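Local coordinates for protein ferric enterobactin receptor PIRA (Pseudomonas aeruginosa, PDB 5FP2) that serves as a TonB-dependent outer-membrane receptor that probably binds ferric siderophores such as ferric enterobactin and carries them into the periplasm, at residues G242-Q247 / V254-G259; A315-T320 / K347-R352. All coordinates share one frame; numbering follows the deposited sequence.

Contact 1. Residues G242-Q247 / V254-G259; sequences GMLSWQ and VDFEAG
Trp246 and Phe256 lie side by side on the outer face of a β-hairpin, pointing the same way. They meet rim to rim: Trp246 CE3 is 4.1 Å from Phe256 CE2, each near the plane of the other ring, so this is an edge contact and not a stack. Phe256 CG, anti to its own carbonyl carbon (chi1 -51°), leans toward the Val254 end of its strand, which brings the ring up to Trp246 on the diagonal of the pairing. Next to them, Leu244 CB packs on Phe256 CB at 4.1 Å. The opposite face is mixed, with Met243 among Ser245, Asp255 and Glu257. Ser245 OG donates to Asp255 OD1 over 3.1 Å, nearly along the carboxylate C-O bond, and the second oxygen of Asp255 is taken by a salt bridge to Arg160. The buried carboxylate is thus gripped at both oxygens. Met243 SD passes 3.8 Å from Asp255 OD2, and Met243 CG runs beside Glu257 CG at 3.9 Å.

Behind these side chains, antiparallel backbone bonds fix the register. Gly242, Leu244 and Trp246 pair with Ala258, Phe256 and Val254 in hydrogen-bonded pairs, with Leu244 N 2.7 Å from Phe256 O, while Met243-Glu257 and Ser245-Asp255 are non-hydrogen-bonded.

The Met243 and Ser245 face looks inward, onto Arg160 and Pro161, and Glu257 makes a long, weak ion pair with Lys101. Within the barrel wall, strand 199-210 continues the sheet beyond 242-247, and strand 292-306 continues it beyond 254-259.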
loop_
_atom_site.group_PDB
_atom_site.type_symbol
_atom_site.label_atom_id
_atom_site.label_comp_id
_atom_site.label_asym_id
_atom_site.label_seq_id
_atom_site.Cartn_x
_atom_site.Cartn_y
_atom_site.Cartn_z
ATOM N N GLY A 242 -2.478 17.215 -9.130
ATOM C CA GLY A 242 -3.525 18.188 -8.829
ATOM C C GLY A 242 -4.907 17.581 -8.842
ATOM O O GLY A 242 -5.197 16.685 -9.635
ATOM N N MET A 243 -5.777 18.095 -7.980
ATOM C CA MET A 243 -7.160 17.640 -7.977
ATOM C C MET A 243 -8.119 18.810 -7.956
ATOM O O MET A 243 -8.024 19.686 -7.102
ATOM C CB MET A 243 -7.477 16.733 -6.773
ATOM C CG MET A 243 -8.926 16.254 -6.743
ATOM S SD MET A 243 -9.181 14.833 -5.652
ATOM C CE MET A 243 -9.154 15.654 -4.046
ATOM N N LEU A 244 -9.122 18.726 -8.815
ATOM C CA LEU A 244 -10.187 19.701 -8.876
ATOM C C LEU A 244 -11.434 18.975 -8.453
ATOM O O LEU A 244 -11.722 17.877 -8.945
ATOM C CB LEU A 244 -10.337 20.175 -10.325
ATOM C CG LEU A 244 -11.174 21.411 -10.633
ATOM C CD1 LEU A 244 -11.086 22.506 -9.578
ATOM C CD2 LEU A 244 -10.692 21.941 -11.970
ATOM N N SER A 245 -12.124 19.513 -7.461
ATOM C CA SER A 245 -13.287 18.812 -6.946
ATOM C C SER A 245 -14.562 19.619 -7.160
ATOM O O SER A 245 -14.633 20.793 -6.793
ATOM C CB SER A 245 -13.113 18.504 -5.474
ATOM O OG SER A 245 -14.228 17.762 -5.052
ATOM N N TRP A 246 -15.582 18.988 -7.726
ATOM C CA TRP A 246 -16.798 19.708 -8.055
ATOM C C TRP A 246 -18.016 19.111 -7.342
ATOM O O TRP A 246 -18.425 17.978 -7.606
ATOM C CB TRP A 246 -16.985 19.748 -9.579
ATOM C CG TRP A 246 -18.320 20.278 -10.028
ATOM C CD1 TRP A 246 -19.148 21.126 -9.348
ATOM C CD2 TRP A 246 -18.954 20.020 -11.283
ATOM N NE1 TRP A 246 -20.296 21.324 -10.057
ATOM C CE2 TRP A 246 -20.181 20.698 -11.273
ATOM C CE3 TRP A 246 -18.609 19.260 -12.404
ATOM C CZ2 TRP A 246 -21.068 20.640 -12.342
ATOM C CZ3 TRP A 246 -19.487 19.199 -13.456
ATOM C CH2 TRP A 246 -20.711 19.874 -13.415
ATOM N N GLN A 247 -18.614 19.907 -6.463
ATOM C CA GLN A 247 -19.826 19.509 -5.776
ATOM C C GLN A 247 -21.047 19.853 -6.591
ATOM O O GLN A 247 -21.569 20.960 -6.506
ATOM C CB GLN A 247 -19.929 20.178 -4.409
ATOM C CG GLN A 247 -20.883 19.460 -3.466
ATOM C CD GLN A 247 -20.210 19.084 -2.176
ATOM O OE1 GLN A 247 -19.846 19.943 -1.369
ATOM N NE2 GLN A 247 -19.995 17.790 -1.991
ATOM N N VAL A 254 -17.742 15.162 -8.257
ATOM C CA VAL A 254 -16.845 14.684 -9.292
ATOM C C VAL A 254 -15.440 15.167 -8.966
ATOM O O VAL A 254 -15.270 16.300 -8.531
ATOM C CB VAL A 254 -17.272 15.196 -10.674
ATOM C CG1 VAL A 254 -16.305 14.715 -11.739
ATOM C CG2 VAL A 254 -18.680 14.729 -10.985
ATOM N N ASP A 255 -14.445 14.294 -9.103
ATOM C CA ASP A 255 -13.052 14.726 -9.019
ATOM C C ASP A 255 -12.332 14.617 -10.355
ATOM O O ASP A 255 -12.240 13.529 -10.918
ATOM C CB ASP A 255 -12.292 13.906 -7.989
ATOM C CG ASP A 255 -12.854 14.060 -6.594
ATOM O OD1 ASP A 255 -13.583 15.057 -6.366
ATOM O OD2 ASP A 255 -12.618 13.154 -5.749
ATOM N N PHE A 256 -11.761 15.728 -10.810
ATOM C CA PHE A 256 -10.822 15.730 -11.928
ATOM C C PHE A 256 -9.424 15.732 -11.343
ATOM O O PHE A 256 -9.144 16.538 -10.463
ATOM C CB PHE A 256 -11.039 16.984 -12.801
ATOM C CG PHE A 256 -12.475 17.191 -13.210
ATOM C CD1 PHE A 256 -13.007 16.498 -14.283
ATOM C CD2 PHE A 256 -13.331 17.945 -12.424
ATOM C CE1 PHE A 256 -14.355 16.572 -14.578
ATOM C CE2 PHE A 256 -14.681 18.024 -12.717
ATOM C CZ PHE A 256 -15.193 17.339 -13.797
ATOM N N GLU A 257 -8.585 14.783 -11.757
ATOM C CA GLU A 257 -7.217 14.679 -11.233
ATOM C C GLU A 257 -6.183 14.571 -12.332
ATOM O O GLU A 257 -6.423 13.925 -13.343
ATOM C CB GLU A 257 -7.057 13.411 -10.414
ATOM C CG GLU A 257 -7.666 13.389 -9.032
ATOM C CD GLU A 257 -8.398 12.075 -8.837
ATOM O OE1 GLU A 257 -9.423 11.847 -9.529
ATOM O OE2 GLU A 257 -7.849 11.193 -8.148
ATOM N N ALA A 258 -4.972 15.042 -12.065
ATOM C CA ALA A 258 -3.909 14.913 -13.048
ATOM C C ALA A 258 -2.556 15.255 -12.459
ATOM O O ALA A 258 -2.455 16.095 -11.566
ATOM C CB ALA A 258 -4.185 15.811 -14.243
ATOM N N GLY A 259 -1.505 14.678 -13.023
ATOM C CA GLY A 259 -0.180 14.913 -12.501
ATOM C C GLY A 259 0.857 14.019 -13.132
ATOM O O GLY A 259 0.560 13.159 -13.949
#

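Contact 2. Residues A315-T320 / K347-R352; sequences AQYDST and KLENYR
Two consecutive strands of the TonB-dependent receptor barrel, 309-323 and 345-361, run antiparallel here, and Asp318 and Arg352 join them by a salt bridge on the inner face. Arg352 NH1 lies 2.9 Å from Asp318 OD2, which comes in plane at the edge of the guanidinium, although the carboxylate and guanidinium planes are turned 55° apart. The pair is diagonal, since Asp318 is registered with Asn350 and Arg352 with Gln316. The Gln316 and Arg352 side chains lie alongside each other, with Gln316 OE1 3.5 Å from Arg352 CD. A bend at chi2 (142°) places CD there. Asn350 OD1 sits 3.6 Å above one face of the guanidinium, displaced toward its rim. Groups outside the two strands bind the same side chains: Gln316 NE2 donates to Pro102 O, and Arg352 NE to Asn376 OD1.

On the outer face, Tyr317 and Tyr351 form a non-hydrogen-bonded pair whose rings lie side by side. Tyr317 CD1 comes 3.5 Å from Tyr351 CE2, with centroids 5.2 Å apart and planes at 53°, an oblique meeting of the two rings. Tyr317 CG is anti to its backbone N, and the phenol extends onward to Glu349, where OH makes a weak 3.3 Å hydrogen bond to OE1 with the carboxylate nearly perpendicular to the ring.

Backbone bonds flank these pairs; Asn350 N to Asp318 O, at 2.9 Å, is representative, while Gln316 N to Arg352 O is weak. Inward, Gln316 touches Lys101 and Arg352 touches Pro102, both on the short plug strand 101-102. Along the wall, strand 292-306 borders 315-320, and strand 367-381 borders 347-352.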
loop_
_atom_site.group_PDB
_atom_site.type_symbol
_atom_site.label_atom_id
_atom_site.label_comp_id
_atom_site.label_asym_id
_atom_site.label_seq_id
_atom_site.Cartn_x
_atom_site.Cartn_y
_atom_site.Cartn_z
ATOM N N ALA A 315 -12.891 6.780 -14.170
ATOM C CA ALA A 315 -12.104 6.683 -15.393
ATOM C C ALA A 315 -10.654 7.033 -15.093
ATOM O O ALA A 315 -10.379 7.857 -14.232
ATOM C CB ALA A 315 -12.669 7.618 -16.456
ATOM N N GLN A 316 -9.721 6.481 -15.850
ATOM C CA GLN A 316 -8.325 6.655 -15.506
ATOM C C GLN A 316 -7.439 6.462 -16.725
ATOM O O GLN A 316 -7.700 5.593 -17.545
ATOM C CB GLN A 316 -7.979 5.645 -14.412
ATOM C CG GLN A 316 -6.561 5.701 -13.894
ATOM C CD GLN A 316 -6.314 4.680 -12.795
ATOM O OE1 GLN A 316 -7.226 3.958 -12.339
ATOM N NE2 GLN A 316 -5.059 4.593 -12.372
ATOM N N TYR A 317 -6.380 7.256 -16.835
ATOM C CA TYR A 317 -5.344 6.986 -17.818
ATOM C C TYR A 317 -3.959 7.179 -17.215
ATOM O O TYR A 317 -3.760 8.078 -16.405
ATOM C CB TYR A 317 -5.522 7.905 -19.016
ATOM C CG TYR A 317 -4.381 7.865 -19.997
ATOM C CD1 TYR A 317 -4.315 6.878 -20.961
ATOM C CD2 TYR A 317 -3.390 8.840 -19.984
ATOM C CE1 TYR A 317 -3.286 6.857 -21.886
ATOM C CE2 TYR A 317 -2.353 8.819 -20.897
ATOM C CZ TYR A 317 -2.316 7.835 -21.854
ATOM O OH TYR A 317 -1.268 7.770 -22.734
ATOM N N ASP A 318 -3.039 6.262 -17.522
ATOM C CA ASP A 318 -1.626 6.368 -17.111
ATOM C C ASP A 318 -0.718 6.158 -18.332
ATOM O O ASP A 318 -0.898 5.208 -19.099
ATOM C CB ASP A 318 -1.258 5.303 -16.065
ATOM C CG ASP A 318 -2.285 5.173 -14.942
ATOM O OD1 ASP A 318 -2.880 6.198 -14.528
ATOM O OD2 ASP A 318 -2.455 4.040 -14.430
ATOM N N SER A 319 0.265 7.031 -18.506
ATOM C CA SER A 319 1.361 6.753 -19.426
ATOM C C SER A 319 2.626 6.601 -18.610
ATOM O O SER A 319 2.693 7.087 -17.485
ATOM C CB SER A 319 1.510 7.871 -20.467
ATOM O OG SER A 319 2.778 8.510 -20.399
ATOM N N THR A 320 3.601 5.884 -19.158
ATOM C CA THR A 320 4.929 5.821 -18.575
ATOM C C THR A 320 5.959 5.629 -19.663
ATOM O O THR A 320 5.847 4.698 -20.451
ATOM C CB THR A 320 5.034 4.630 -17.620
ATOM O OG1 THR A 320 3.895 4.630 -16.757
ATOM C CG2 THR A 320 6.321 4.702 -16.803
ATOM N N LYS A 347 7.280 2.650 -23.926
ATOM C CA LYS A 347 6.115 3.358 -23.411
ATOM C C LYS A 347 5.031 2.373 -23.032
ATOM O O LYS A 347 4.759 1.424 -23.762
ATOM C CB LYS A 347 5.564 4.348 -24.440
ATOM C CG LYS A 347 4.284 5.068 -24.018
ATOM C CD LYS A 347 3.897 6.162 -25.008
ATOM C CE LYS A 347 3.199 7.345 -24.340
ATOM N NZ LYS A 347 3.451 8.647 -25.040
ATOM N N LEU A 348 4.380 2.654 -21.910
ATOM C CA LEU A 348 3.359 1.787 -21.339
ATOM C C LEU A 348 2.156 2.670 -21.049
ATOM O O LEU A 348 2.318 3.784 -20.550
ATOM C CB LEU A 348 3.853 1.155 -20.029
ATOM C CG LEU A 348 2.840 0.276 -19.271
ATOM C CD1 LEU A 348 2.538 -1.033 -19.988
ATOM C CD2 LEU A 348 3.296 -0.018 -17.847
ATOM N N GLU A 349 0.953 2.163 -21.302
ATOM C CA GLU A 349 -0.259 2.929 -21.020
ATOM C C GLU A 349 -1.439 2.103 -20.549
ATOM O O GLU A 349 -1.823 1.135 -21.208
ATOM C CB GLU A 349 -0.693 3.650 -22.274
ATOM C CG GLU A 349 0.480 3.960 -23.171
ATOM C CD GLU A 349 0.073 4.807 -24.318
ATOM O OE1 GLU A 349 -1.148 4.996 -24.481
ATOM O OE2 GLU A 349 0.984 5.279 -25.017
ATOM N N ASN A 350 -2.126 2.618 -19.532
ATOM C CA ASN A 350 -3.304 1.969 -18.980
ATOM C C ASN A 350 -4.567 2.783 -19.119
ATOM O O ASN A 350 -4.629 3.912 -18.654
ATOM C CB ASN A 350 -3.096 1.677 -17.499
ATOM C CG ASN A 350 -2.302 0.420 -17.279
ATOM O OD1 ASN A 350 -2.829 -0.694 -17.396
ATOM N ND2 ASN A 350 -1.000 0.584 -17.077
ATOM N N TYR A 351 -5.623 2.134 -19.582
ATOM C CA TYR A 351 -6.947 2.696 -19.470
ATOM C C TYR A 351 -7.732 1.870 -18.461
ATOM O O TYR A 351 -7.661 0.657 -18.492
ATOM C CB TYR A 351 -7.627 2.691 -20.849
ATOM C CG TYR A 351 -6.741 3.235 -21.957
ATOM C CD1 TYR A 351 -5.710 2.468 -22.496
ATOM C CD2 TYR A 351 -6.884 4.533 -22.403
ATOM C CE1 TYR A 351 -4.866 2.975 -23.466
ATOM C CE2 TYR A 351 -6.047 5.047 -23.372
ATOM C CZ TYR A 351 -5.035 4.269 -23.887
ATOM O OH TYR A 351 -4.232 4.780 -24.884
ATOM N N ARG A 352 -8.463 2.529 -17.567
ATOM C CA ARG A 352 -9.310 1.846 -16.603
ATOM C C ARG A 352 -10.701 2.490 -16.485
ATOM O O ARG A 352 -10.828 3.715 -16.417
ATOM C CB ARG A 352 -8.624 1.850 -15.231
ATOM C CG ARG A 352 -7.667 0.689 -14.976
ATOM C CD ARG A 352 -6.428 1.122 -14.193
ATOM N NE ARG A 352 -5.434 0.044 -14.063
ATOM C CZ ARG A 352 -4.122 0.229 -13.887
ATOM N NH1 ARG A 352 -3.613 1.461 -13.881
ATOM N NH2 ARG A 352 -3.302 -0.816 -13.786
#

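In the fold
Both contacts join neighbouring strands of the same 22-stranded barrel, their centres about 17 Å apart, and strand 292-306 flanks each of them. Neither is a deep core contact; each has one face toward the plug side and one toward the outer surface, where a bound n-octane lies in the vicinity of both. In contact 1 the outer face is almost wholly apolar, consistent with lipid exposure, and its charged side chains lie on the inside. Contact 2 places charge and amides inward too, in a denser polar network, but its outer face mixes tyrosines with a carboxylate. Lys101 of strand 101-102 reaches both inner faces, weakly at Glu257 and by touching Gln316.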